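Long-range contacts in cytochrome P450 reductase (Amycolatopsis methanolica 239, PDB 5OGX), which passes electrons from NADH through FAD and a 2Fe-2S cluster to its partner cytochrome P450, which O-demethylates guaiacol and other lignin-derived aromatics: residues V14-G19 and A79-D84; K46-S51 and S71-A76; R101-T106 and L122-P127; P209-G214 and L239-V244; R245-L250 and E275-Y280. All coordinates share one frame; numbering follows the deposited sequence.

Contact 1: residues V14-G19 and A79-D84; sequences VDCEPG and ARPLAD
Cys16 and Pro81 meet where the edge strand 12-16 of the 2Fe-2S domain passes the short strand 80-81, and this is the tight half of the contact. The sulfur of Cys16 lies against the near rim of the proline ring, with SG 3.7 Å from Pro81 CD and as close to CG. SG stands anti to the backbone N (chi1 -173°), the setting that carries it to the ring. Both residues are buried, and each suits its place: the thiol is small and weakly polar, and the proline offers a compact apolar ring.

Toward solvent the packing gives way to a polar touch. The side chain of Arg80 runs extended from CG to NE past the loop at Pro18 and Gly19, its CB 3.8 Å from Pro18 O and its CD 3.4 Å from Gly19 O. At the end of that run NE donates a hydrogen bond of 2.8 Å to Gly19 O, with an N-H...O angle of 152°. The oxygen lies in the guanidinium plane, whereas NE stands well above the plane of the carbonyl. A long arginine can thus stay partly exposed and still tie down a loop carbonyl.

Pro81 and Cys16 both also rest on Val7 of strand 5-9, while helix 22-28 closes over them with Leu22 on Pro81 and Ala25 on Cys16; Arg80 pairs through its backbone with Asp55 of strand 54-55.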
# COMPACT_ATOMS: atom_id res chain seq x y z
N VAL A 14 -15.09 18.38 8.23
CA VAL A 14 -15.58 17.23 8.98
C VAL A 14 -15.45 17.56 10.46
O VAL A 14 -14.81 18.54 10.86
CB VAL A 14 -14.85 15.92 8.63
CG1 VAL A 14 -14.87 15.67 7.12
CG2 VAL A 14 -13.43 15.95 9.15
N ASP A 15 -16.11 16.76 11.30
CA ASP A 15 -16.00 16.94 12.74
C ASP A 15 -15.14 15.83 13.31
O ASP A 15 -15.37 14.65 13.03
CB ASP A 15 -17.38 16.99 13.39
CG ASP A 15 -18.15 18.23 12.99
OD1 ASP A 15 -17.75 19.34 13.43
OD2 ASP A 15 -19.11 18.11 12.21
N CYS A 16 -14.12 16.22 14.06
CA CYS A 16 -13.10 15.32 14.56
C CYS A 16 -13.24 15.22 16.07
O CYS A 16 -13.27 16.23 16.77
CB CYS A 16 -11.71 15.85 14.18
SG CYS A 16 -10.35 14.73 14.57
N GLU A 17 -13.34 13.99 16.58
CA GLU A 17 -13.36 13.81 18.02
C GLU A 17 -11.99 14.17 18.59
O GLU A 17 -10.98 14.07 17.91
CB GLU A 17 -13.73 12.37 18.37
CG GLU A 17 -15.00 11.89 17.69
CD GLU A 17 -15.63 10.71 18.39
OE1 GLU A 17 -15.36 10.53 19.60
OE2 GLU A 17 -16.39 9.96 17.74
N PRO A 18 -11.95 14.63 19.84
CA PRO A 18 -10.66 15.09 20.40
C PRO A 18 -9.59 14.02 20.47
O PRO A 18 -8.40 14.35 20.46
CB PRO A 18 -11.06 15.59 21.80
CG PRO A 18 -12.49 15.99 21.65
CD PRO A 18 -13.09 14.99 20.71
N GLY A 19 -9.97 12.74 20.55
CA GLY A 19 -8.98 11.68 20.53
C GLY A 19 -8.68 11.12 19.16
O GLY A 19 -7.88 10.19 19.02
N ALA A 79 -1.64 13.98 14.14
CA ALA A 79 -2.12 15.20 14.77
C ALA A 79 -3.56 15.05 15.23
O ALA A 79 -4.42 14.58 14.48
CB ALA A 79 -1.99 16.38 13.80
N ARG A 80 -3.83 15.44 16.48
CA ARG A 80 -5.19 15.53 16.96
C ARG A 80 -5.52 16.97 17.31
O ARG A 80 -4.69 17.68 17.88
CB ARG A 80 -5.41 14.64 18.19
CG ARG A 80 -5.13 13.16 17.92
CD ARG A 80 -5.23 12.30 19.19
NE ARG A 80 -5.15 10.88 18.85
CZ ARG A 80 -4.02 10.24 18.60
NH1 ARG A 80 -2.86 10.88 18.66
NH2 ARG A 80 -4.05 8.95 18.27
N PRO A 81 -6.71 17.44 16.96
CA PRO A 81 -7.04 18.85 17.14
C PRO A 81 -7.24 19.19 18.61
O PRO A 81 -7.78 18.38 19.37
CB PRO A 81 -8.34 19.02 16.35
CG PRO A 81 -8.97 17.65 16.40
CD PRO A 81 -7.82 16.68 16.34
N LEU A 82 -6.80 20.38 18.99
CA LEU A 82 -7.11 20.96 20.30
C LEU A 82 -8.06 22.14 20.18
O LEU A 82 -8.41 22.75 21.20
CB LEU A 82 -5.82 21.38 21.00
CG LEU A 82 -4.75 20.29 21.11
CD1 LEU A 82 -3.39 20.90 21.45
CD2 LEU A 82 -5.15 19.25 22.14
N ALA A 83 -8.47 22.47 18.96
CA ALA A 83 -9.42 23.53 18.66
C ALA A 83 -9.88 23.32 17.23
O ALA A 83 -9.35 22.45 16.52
CB ALA A 83 -8.80 24.92 18.84
N ASP A 84 -10.87 24.09 16.80
CA ASP A 84 -11.22 24.07 15.38
C ASP A 84 -9.99 24.44 14.57
O ASP A 84 -9.29 25.40 14.89
CB ASP A 84 -12.37 25.04 15.10
CG ASP A 84 -13.62 24.69 15.85
OD1 ASP A 84 -13.68 23.58 16.42
OD2 ASP A 84 -14.55 25.52 15.87

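Contact 2: residues K46-S51 and S71-A76; sequences KLQVLS and SGLALA. Unlike the reference sequence in segment 71-76: Ser71 (reference Ala).
Lys46 and Leu75 face each other in an antiparallel pairing of strands 46-51 and 73-75, at one margin of the mixed sheet of the plant-type ferredoxin (beta-grasp) domain that carries the 2Fe-2S cluster. Lys46, Gln48, Leu73 and Leu75 share one face of this sheet; Leu47 and Ala74 share the other.

On the first face the Lys46 chain crosses both leucines at a slant. Its CD comes within 4.1 Å of Leu73 CD1, and after a bend at chi3 (-84°) CE lies 4.0 Å from Leu75 CD2. Lysine serves here because its methylenes pack against leucine while NZ reaches Glu68 and the carbonyl of Thr63. Gln48 offers CB to Leu73 CD2, and its OE1 accepts from Arg88. Leu75 itself is about 4 Å from the cluster, measured from its side chain.

Val49 CG2 touches Ala74 CB. Leu47 CD1 packs on CB of Ala76, just past the end of strand 73-75, at 3.6 Å.

Leu47 and Ala74 exchange two backbone hydrogen bonds. Gly72, whose positive phi of 96° suits glycine, ends the preceding helix in a Schellman motif, and its O accepts from Val49 N at 2.8 Å.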
# COMPACT_ATOMS: atom_id res chain seq x y z
N LYS A 46 1.83 15.11 5.40
CA LYS A 46 2.23 16.37 6.01
C LYS A 46 1.28 17.48 5.59
O LYS A 46 0.83 17.55 4.44
CB LYS A 46 3.67 16.69 5.59
CG LYS A 46 4.36 17.72 6.48
CD LYS A 46 5.86 17.74 6.21
CE LYS A 46 6.58 16.65 6.98
NZ LYS A 46 8.04 16.61 6.63
N LEU A 47 0.97 18.35 6.54
CA LEU A 47 -0.02 19.41 6.40
C LEU A 47 0.57 20.70 6.92
O LEU A 47 1.44 20.67 7.80
CB LEU A 47 -1.28 19.14 7.23
CG LEU A 47 -2.17 17.91 7.09
CD1 LEU A 47 -3.15 17.88 8.22
CD2 LEU A 47 -2.88 18.02 5.78
N GLN A 48 0.08 21.83 6.42
CA GLN A 48 0.29 23.11 7.09
C GLN A 48 -0.95 23.43 7.91
O GLN A 48 -2.07 23.40 7.39
CB GLN A 48 0.57 24.26 6.11
CG GLN A 48 0.72 25.61 6.84
CD GLN A 48 0.69 26.83 5.91
OE1 GLN A 48 0.38 26.72 4.73
NE2 GLN A 48 1.02 28.00 6.46
N VAL A 49 -0.76 23.71 9.20
CA VAL A 49 -1.85 24.17 10.04
C VAL A 49 -2.03 25.66 9.78
O VAL A 49 -1.14 26.46 10.09
CB VAL A 49 -1.59 23.89 11.52
CG1 VAL A 49 -2.70 24.47 12.37
CG2 VAL A 49 -1.47 22.38 11.74
N LEU A 50 -3.17 26.05 9.20
CA LEU A 50 -3.41 27.45 8.87
C LEU A 50 -4.01 28.23 10.03
O LEU A 50 -3.69 29.41 10.21
CB LEU A 50 -4.35 27.55 7.66
CG LEU A 50 -3.84 26.85 6.39
CD1 LEU A 50 -4.96 26.64 5.37
CD2 LEU A 50 -2.71 27.67 5.78
N SER A 51 -4.89 27.60 10.80
CA SER A 51 -5.47 28.18 11.99
C SER A 51 -5.88 27.04 12.91
O SER A 51 -6.16 25.93 12.46
CB SER A 51 -6.67 29.08 11.67
OG SER A 51 -7.69 28.34 11.04
N SER A 71 7.24 25.91 12.52
CA SER A 71 6.69 26.63 11.38
C SER A 71 5.23 26.28 11.12
O SER A 71 4.64 26.82 10.18
CB SER A 71 7.53 26.36 10.13
OG SER A 71 7.23 25.10 9.57
N GLY A 72 4.64 25.39 11.92
CA GLY A 72 3.23 25.09 11.82
C GLY A 72 2.87 23.87 10.99
O GLY A 72 1.70 23.73 10.62
N LEU A 73 3.82 23.01 10.66
CA LEU A 73 3.50 21.79 9.94
C LEU A 73 3.12 20.69 10.93
O LEU A 73 3.43 20.75 12.12
CB LEU A 73 4.68 21.33 9.08
CG LEU A 73 5.24 22.35 8.09
CD1 LEU A 73 6.21 21.67 7.14
CD2 LEU A 73 4.12 23.04 7.32
N ALA A 74 2.44 19.67 10.40
CA ALA A 74 1.99 18.53 11.20
C ALA A 74 1.85 17.33 10.28
O ALA A 74 1.87 17.45 9.06
CB ALA A 74 0.66 18.83 11.90
N LEU A 75 1.73 16.15 10.89
CA LEU A 75 1.36 14.94 10.17
C LEU A 75 -0.10 14.64 10.46
O LEU A 75 -0.48 14.44 11.62
CB LEU A 75 2.23 13.75 10.60
CG LEU A 75 3.74 13.87 10.42
CD1 LEU A 75 4.40 12.58 10.88
CD2 LEU A 75 4.05 14.18 8.95
N ALA A 76 -0.92 14.60 9.40
CA ALA A 76 -2.35 14.34 9.58
C ALA A 76 -2.61 13.04 10.34
O ALA A 76 -3.58 12.95 11.10
CB ALA A 76 -3.06 14.30 8.23

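Contact 3: residues R101-T106 and L122-P127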
# COMPACT_ATOMS: atom_id res chain seq x y z
N ARG A 101 -13.64 2.88 6.85
CA ARG A 101 -14.69 2.40 7.74
C ARG A 101 -14.26 1.15 8.50
O ARG A 101 -13.27 0.49 8.15
CB ARG A 101 -16.00 2.14 6.98
CG ARG A 101 -15.97 1.00 5.97
CD ARG A 101 -17.35 0.87 5.30
NE ARG A 101 -17.42 -0.29 4.41
CZ ARG A 101 -17.59 -1.54 4.83
NH1 ARG A 101 -17.71 -1.80 6.13
NH2 ARG A 101 -17.63 -2.54 3.95
N ASP A 102 -15.00 0.86 9.57
CA ASP A 102 -14.74 -0.33 10.37
C ASP A 102 -15.36 -1.55 9.70
O ASP A 102 -16.52 -1.51 9.28
CB ASP A 102 -15.30 -0.16 11.77
CG ASP A 102 -14.80 1.10 12.44
OD1 ASP A 102 -13.59 1.16 12.73
OD2 ASP A 102 -15.61 2.02 12.65
N LEU A 103 -14.59 -2.62 9.60
CA LEU A 103 -15.02 -3.81 8.86
C LEU A 103 -15.50 -4.88 9.82
O LEU A 103 -14.99 -5.03 10.93
CB LEU A 103 -13.88 -4.38 8.02
CG LEU A 103 -13.14 -3.36 7.14
CD1 LEU A 103 -12.04 -4.05 6.34
CD2 LEU A 103 -14.14 -2.65 6.23
N THR A 104 -16.52 -5.62 9.38
CA THR A 104 -16.97 -6.84 10.07
C THR A 104 -16.37 -8.00 9.28
O THR A 104 -16.97 -8.51 8.34
CB THR A 104 -18.49 -6.90 10.14
OG1 THR A 104 -18.99 -5.75 10.83
CG2 THR A 104 -18.93 -8.15 10.88
N ALA A 105 -15.15 -8.39 9.65
CA ALA A 105 -14.32 -9.29 8.85
C ALA A 105 -14.17 -10.63 9.54
O ALA A 105 -13.89 -10.68 10.74
CB ALA A 105 -12.94 -8.68 8.60
N THR A 106 -14.34 -11.72 8.77
CA THR A 106 -14.23 -13.08 9.29
C THR A 106 -13.25 -13.87 8.44
O THR A 106 -13.32 -13.83 7.21
CB THR A 106 -15.61 -13.78 9.30
OG1 THR A 106 -16.55 -12.99 10.03
CG2 THR A 106 -15.50 -15.16 9.95
N LEU A 122 -10.35 -12.74 4.01
CA LEU A 122 -11.23 -12.16 5.02
C LEU A 122 -12.58 -11.86 4.38
O LEU A 122 -12.66 -11.03 3.48
CB LEU A 122 -10.64 -10.88 5.61
CG LEU A 122 -9.30 -10.93 6.33
CD1 LEU A 122 -8.99 -9.53 6.87
CD2 LEU A 122 -9.36 -11.97 7.46
N GLY A 123 -13.62 -12.53 4.86
CA GLY A 123 -14.96 -12.27 4.36
C GLY A 123 -15.59 -11.09 5.08
O GLY A 123 -15.45 -10.94 6.29
N LEU A 124 -16.28 -10.26 4.32
CA LEU A 124 -16.89 -9.04 4.83
C LEU A 124 -18.40 -9.17 4.87
O LEU A 124 -19.01 -9.81 4.01
CB LEU A 124 -16.52 -7.83 3.98
CG LEU A 124 -15.03 -7.52 3.92
CD1 LEU A 124 -14.82 -6.24 3.11
CD2 LEU A 124 -14.46 -7.37 5.32
N ALA A 125 -19.01 -8.55 5.88
CA ALA A 125 -20.47 -8.53 5.97
C ALA A 125 -21.09 -7.65 4.88
O ALA A 125 -22.21 -7.93 4.42
CB ALA A 125 -20.92 -8.06 7.35
N GLU A 126 -20.39 -6.59 4.47
CA GLU A 126 -20.84 -5.65 3.47
C GLU A 126 -19.72 -5.39 2.47
O GLU A 126 -18.55 -5.42 2.84
CB GLU A 126 -21.27 -4.31 4.10
CG GLU A 126 -22.08 -4.46 5.39
CD GLU A 126 -23.44 -5.09 5.16
OE1 GLU A 126 -24.05 -5.59 6.13
OE2 GLU A 126 -23.92 -5.06 4.00
N PRO A 127 -20.06 -5.09 1.21
CA PRO A 127 -19.01 -4.79 0.23
C PRO A 127 -18.16 -3.61 0.66
O PRO A 127 -18.67 -2.62 1.21
CB PRO A 127 -19.79 -4.47 -1.05
CG PRO A 127 -21.14 -5.06 -0.86
CD PRO A 127 -21.41 -5.10 0.62
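The beta hairpin of strands 101-114 and 117-124, part of the antiparallel barrel of the FAD-binding domain, is open at this end, where Ala105 lies across from Leu124 and Thr106 across from Gly123. Thr106 and Gly123 form the hydrogen-bonded pair: Gly123 N to Thr106 O is 2.7 Å and Thr106 N to Gly123 O 2.8 Å. One step further, Ala125 N still reaches Thr104 O at 3.2 Å, although regular strand pairing has ended.

The buried side is apolar. Leu124 swings its CD2 toward the partner strand, 3.8 Å from Ala105 CB and 4.1 Å from Leu103 CB; alanine is short enough to let the leucine branch settle over it. On the exposed side Thr104 CB meets Ala125 CB, and the beta-branched threonine suits an extended backbone.

Past the end of strand 122-124, Arg101 bridges to the loop of Glu126 and Pro127. CG sits between the backbone N and the carbonyl carbon (chi1 67°), and the chain then runs extended to NE. NH2 donates to Pro127 O at 2.9 Å, from above the carbonyl plane, and more weakly to Glu126 O. Leu103 CD2 lies over one face of the guanidinium, toward its rim.

Strand 187-194 pairs with 101-106 through Gly192, Ala190 and Val188, and strand 160-166 flanks 122-124, with Leu161 packed on both Leu103 and Leu124.

Contact 4: residues P209-G214 and L239-V244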
# COMPACT_ATOMS: atom_id res chain seq x y z
N PRO A 209 3.18 1.83 -21.00
CA PRO A 209 3.78 0.65 -20.36
C PRO A 209 4.05 0.86 -18.89
O PRO A 209 4.39 1.96 -18.44
CB PRO A 209 5.10 0.46 -21.12
CG PRO A 209 5.40 1.85 -21.69
CD PRO A 209 4.06 2.44 -22.02
N MET A 210 3.93 -0.23 -18.13
CA MET A 210 4.14 -0.21 -16.69
C MET A 210 5.11 -1.30 -16.27
O MET A 210 5.01 -2.44 -16.74
CB MET A 210 2.83 -0.43 -15.90
CG MET A 210 1.68 0.44 -16.30
SD MET A 210 0.10 -0.20 -15.71
CE MET A 210 0.46 -0.76 -14.06
N VAL A 211 6.01 -0.97 -15.35
CA VAL A 211 6.80 -1.98 -14.66
C VAL A 211 6.39 -1.97 -13.19
O VAL A 211 6.22 -0.90 -12.60
CB VAL A 211 8.32 -1.77 -14.83
CG1 VAL A 211 8.74 -0.35 -14.36
CG2 VAL A 211 9.07 -2.85 -14.06
N LEU A 212 6.17 -3.16 -12.65
CA LEU A 212 5.77 -3.33 -11.26
C LEU A 212 6.79 -4.24 -10.60
O LEU A 212 7.10 -5.32 -11.13
CB LEU A 212 4.36 -3.93 -11.16
CG LEU A 212 3.32 -3.02 -11.82
CD1 LEU A 212 3.04 -3.60 -13.20
CD2 LEU A 212 2.04 -2.92 -11.00
N ILE A 213 7.34 -3.81 -9.47
CA ILE A 213 8.40 -4.56 -8.82
C ILE A 213 8.02 -4.78 -7.36
O ILE A 213 7.80 -3.81 -6.62
CB ILE A 213 9.76 -3.87 -8.95
CG1 ILE A 213 10.12 -3.84 -10.45
CG2 ILE A 213 10.82 -4.67 -8.20
CD1 ILE A 213 11.50 -3.37 -10.76
N GLY A 214 7.90 -6.04 -6.97
CA GLY A 214 7.48 -6.41 -5.64
C GLY A 214 8.59 -7.14 -4.92
O GLY A 214 9.13 -8.13 -5.45
N LEU A 239 5.05 -5.33 -17.03
CA LEU A 239 6.15 -6.19 -16.62
C LEU A 239 6.15 -6.27 -15.09
O LEU A 239 6.34 -5.25 -14.41
CB LEU A 239 7.49 -5.66 -17.11
CG LEU A 239 7.69 -5.39 -18.60
CD1 LEU A 239 9.16 -5.09 -18.84
CD2 LEU A 239 7.25 -6.58 -19.41
N LEU A 240 5.91 -7.47 -14.56
CA LEU A 240 5.78 -7.66 -13.12
C LEU A 240 6.94 -8.53 -12.65
O LEU A 240 7.03 -9.70 -13.02
CB LEU A 240 4.43 -8.30 -12.80
CG LEU A 240 4.17 -8.75 -11.37
CD1 LEU A 240 4.40 -7.61 -10.38
CD2 LEU A 240 2.76 -9.31 -11.27
N TYR A 241 7.84 -7.95 -11.85
CA TYR A 241 9.00 -8.68 -11.34
C TYR A 241 8.77 -8.99 -9.87
O TYR A 241 8.37 -8.11 -9.10
CB TYR A 241 10.29 -7.87 -11.50
CG TYR A 241 10.68 -7.56 -12.92
CD1 TYR A 241 10.09 -6.51 -13.60
CD2 TYR A 241 11.63 -8.34 -13.59
CE1 TYR A 241 10.43 -6.22 -14.90
CE2 TYR A 241 11.98 -8.06 -14.91
CZ TYR A 241 11.38 -6.99 -15.56
OH TYR A 241 11.70 -6.67 -16.86
N HIS A 242 9.03 -10.23 -9.47
CA HIS A 242 8.87 -10.64 -8.07
C HIS A 242 10.25 -10.95 -7.50
O HIS A 242 10.86 -11.96 -7.86
CB HIS A 242 7.94 -11.85 -7.97
CG HIS A 242 7.54 -12.17 -6.56
ND1 HIS A 242 7.06 -13.41 -6.19
CD2 HIS A 242 7.53 -11.41 -5.44
CE1 HIS A 242 6.78 -13.40 -4.90
NE2 HIS A 242 7.05 -12.19 -4.42
N GLY A 243 10.74 -10.09 -6.60
CA GLY A 243 12.07 -10.30 -6.05
C GLY A 243 12.01 -11.07 -4.75
O GLY A 243 11.42 -10.61 -3.77
N VAL A 244 12.62 -12.26 -4.72
CA VAL A 244 12.60 -13.13 -3.55
C VAL A 244 14.00 -13.71 -3.36
O VAL A 244 14.88 -13.59 -4.21
CB VAL A 244 11.57 -14.27 -3.68
CG1 VAL A 244 10.15 -13.73 -3.75
CG2 VAL A 244 11.88 -15.11 -4.89
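Val211 and Leu239 open a parallel pairing that continues through Leu212 with Leu240, Ile213 with Tyr241 and Gly214 with His242, in the NAD-binding domain.

Backbone hydrogen bonds come first. Five cross the contact, alternating in direction: Leu239 N gives to Met210 O, Leu212 N to Leu239 O (2.7 Å), Tyr241 N to Leu212 O, Gly214 N to Tyr241 O (3.0 Å) and Gly243 N to Gly214 O. All are close to straight, and the strands run 13° from parallel. CA-H...O contacts fill in between them, such as Leu240 CA to Leu212 O at 3.3 Å.

Apolar packing forms the second group. On the face of Val211, Ile213, Leu239 and Tyr241, the valine methyl CG2 approaches the edge of the Tyr241 ring, 3.7 Å from CE1, while Ile213 CG1 lies 4.1 Å from Tyr241 CD1. On the other face, Leu240 CG is anti to the backbone N (chi1 172°), and the branch beyond it brings CD1 back to 3.8 Å from Leu212 CB. Branched aliphatics suit strands buried on both faces.

Two polar side chains find partners outside the pair. Tyr241 OH is hydrogen-bonded to Asp292, and His242 NE2 to Gly216 O. At the ring edge of His242, CD2 is 3.6 Å from Gly214 O, which lies in the plane of the ring.

Helix 219-232 joins the two strands in a beta-alpha-beta crossover and packs on Leu212 and Leu240; helix 285-292 lies on Val211 and Tyr241, with strands 266-272 and 300-305 flanking the pair.

Contact 5: residues R245-L250 and E275-Y280; sequences RGAADL and EPDPAY
Glu275 and Arg245 meet in the loops that follow strands 238-244 and 266-272 of the parallel sheet in the NAD-binding domain. The backbones join first, Glu275 N donating to Arg245 O at 2.9 Å.

From there the Glu275 side chain runs alongside Arg245. CB lies 3.9 Å from both Arg245 O and Gly246 CA. CG stands anti to the carbonyl carbon (chi1 -70°), and the chain continues extended to the carboxylate. OE1 comes 3.6 Å from Gly246 CA, where glycine has no side chain to obstruct it, accepts a bond from a water held by Ala248 N, and pairs with Arg115. OE2 makes a long salt bridge of 3.9 Å to Arg245 NH1, the two flat groups turned 90° apart. Asp249 belongs to the same charge network: its OD2 accepts from Gly246 N and also pairs with Arg115. Glutamate suits this place, being long enough to pair with Arg115 and to approach Arg245.

A second water links Ala247 N to Glu275 O. Asp277 begins a type I turn and, through OD1 and Ala279 N, an Asx turn. The type I turn ends at Tyr280, whose ring meets Leu250: CD1 of the leucine makes a CH-pi contact over the ring face, 3.9 Å from the centroid and 3.8 Å from CZ.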
# COMPACT_ATOMS: atom_id res chain seq x y z
N ARG A 245 14.19 -14.37 -2.22
CA ARG A 245 15.47 -14.99 -1.94
C ARG A 245 15.70 -16.24 -2.79
O ARG A 245 16.81 -16.46 -3.29
CB ARG A 245 15.57 -15.32 -0.45
CG ARG A 245 15.95 -14.13 0.42
CD ARG A 245 16.02 -14.52 1.89
NE ARG A 245 14.77 -15.11 2.35
CZ ARG A 245 14.65 -16.36 2.79
NH1 ARG A 245 15.70 -17.17 2.83
NH2 ARG A 245 13.46 -16.81 3.19
N GLY A 246 14.67 -17.07 -2.93
CA GLY A 246 14.83 -18.33 -3.64
C GLY A 246 13.50 -18.82 -4.17
O GLY A 246 12.45 -18.24 -3.88
N ALA A 247 13.56 -19.92 -4.93
CA ALA A 247 12.34 -20.44 -5.55
C ALA A 247 11.30 -20.83 -4.52
O ALA A 247 10.10 -20.77 -4.79
CB ALA A 247 12.67 -21.62 -6.46
N ALA A 248 11.74 -21.22 -3.32
CA ALA A 248 10.81 -21.62 -2.28
C ALA A 248 9.89 -20.48 -1.85
O ALA A 248 8.84 -20.74 -1.24
CB ALA A 248 11.58 -22.15 -1.07
N ASP A 249 10.27 -19.23 -2.14
CA ASP A 249 9.49 -18.06 -1.80
C ASP A 249 8.43 -17.71 -2.85
O ASP A 249 7.62 -16.81 -2.61
CB ASP A 249 10.41 -16.84 -1.63
CG ASP A 249 11.46 -17.05 -0.56
OD1 ASP A 249 11.09 -17.43 0.57
OD2 ASP A 249 12.65 -16.81 -0.85
N LEU A 250 8.43 -18.37 -4.00
CA LEU A 250 7.54 -17.98 -5.08
C LEU A 250 6.16 -18.58 -4.86
O LEU A 250 6.01 -19.65 -4.24
CB LEU A 250 8.10 -18.41 -6.44
CG LEU A 250 9.47 -17.86 -6.83
CD1 LEU A 250 10.04 -18.61 -8.02
CD2 LEU A 250 9.34 -16.35 -7.13
N GLU A 275 19.31 -17.85 -3.51
CA GLU A 275 19.35 -19.29 -3.80
C GLU A 275 19.13 -19.51 -5.28
O GLU A 275 17.97 -19.58 -5.74
CB GLU A 275 18.29 -20.03 -2.98
CG GLU A 275 18.59 -20.09 -1.48
CD GLU A 275 17.33 -20.13 -0.64
OE1 GLU A 275 16.27 -20.52 -1.16
OE2 GLU A 275 17.41 -19.78 0.56
N PRO A 276 20.19 -19.65 -6.08
CA PRO A 276 20.02 -19.73 -7.53
C PRO A 276 19.22 -20.96 -7.95
O PRO A 276 19.21 -21.99 -7.28
CB PRO A 276 21.45 -19.79 -8.06
CG PRO A 276 22.24 -20.38 -6.92
CD PRO A 276 21.60 -19.83 -5.67
N ASP A 277 18.54 -20.83 -9.09
CA ASP A 277 17.73 -21.86 -9.68
C ASP A 277 17.87 -21.66 -11.19
O ASP A 277 17.65 -20.54 -11.68
CB ASP A 277 16.26 -21.76 -9.26
CG ASP A 277 15.42 -22.93 -9.73
OD1 ASP A 277 15.45 -23.26 -10.93
OD2 ASP A 277 14.71 -23.52 -8.88
N PRO A 278 18.22 -22.71 -11.94
CA PRO A 278 18.40 -22.53 -13.39
C PRO A 278 17.16 -22.06 -14.11
O PRO A 278 17.27 -21.48 -15.19
CB PRO A 278 18.81 -23.94 -13.87
CG PRO A 278 19.27 -24.65 -12.65
CD PRO A 278 18.48 -24.09 -11.51
N ALA A 279 15.97 -22.29 -13.54
CA ALA A 279 14.74 -21.90 -14.20
C ALA A 279 14.48 -20.41 -14.17
O ALA A 279 13.61 -19.94 -14.91
CB ALA A 279 13.55 -22.63 -13.57
N TYR A 280 15.22 -19.64 -13.36
CA TYR A 280 14.80 -18.29 -12.99
C TYR A 280 15.95 -17.30 -13.07
O TYR A 280 17.11 -17.65 -12.84
CB TYR A 280 14.22 -18.28 -11.57
CG TYR A 280 12.97 -19.10 -11.41
CD1 TYR A 280 11.82 -18.78 -12.12
CD2 TYR A 280 12.94 -20.21 -10.57
CE1 TYR A 280 10.67 -19.54 -11.98
CE2 TYR A 280 11.80 -20.98 -10.44
CZ TYR A 280 10.67 -20.64 -11.14
OH TYR A 280 9.53 -21.39 -11.02
O HOH W 1 15.99 -21.33 -5.30
O HOH W 2 14.61 -21.82 -2.71

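Overall arrangement
Contact 4 is the core of the set, buried between helices and held by straight backbone bonds and aliphatic packing; the other four are partly buried. Contact 5 joins the loops that follow two strands of the same sheet, where charges and waters replace regular pairing; the two touch where Val244 packs on Asp249 and Leu250. On the opposite side of the molecule's centre from contacts 4 and 5, contacts 1 and 2 share the 2Fe-2S domain. Contact 2 is nested within the loop that contact 1 closes, and Ala74 meets Ala79 between them; contact 2 is a sheet pairing, contact 1 mostly side-chain packing with an arginine bond. Contact 3, antiparallel like contact 2, belongs to the FAD-binding domain.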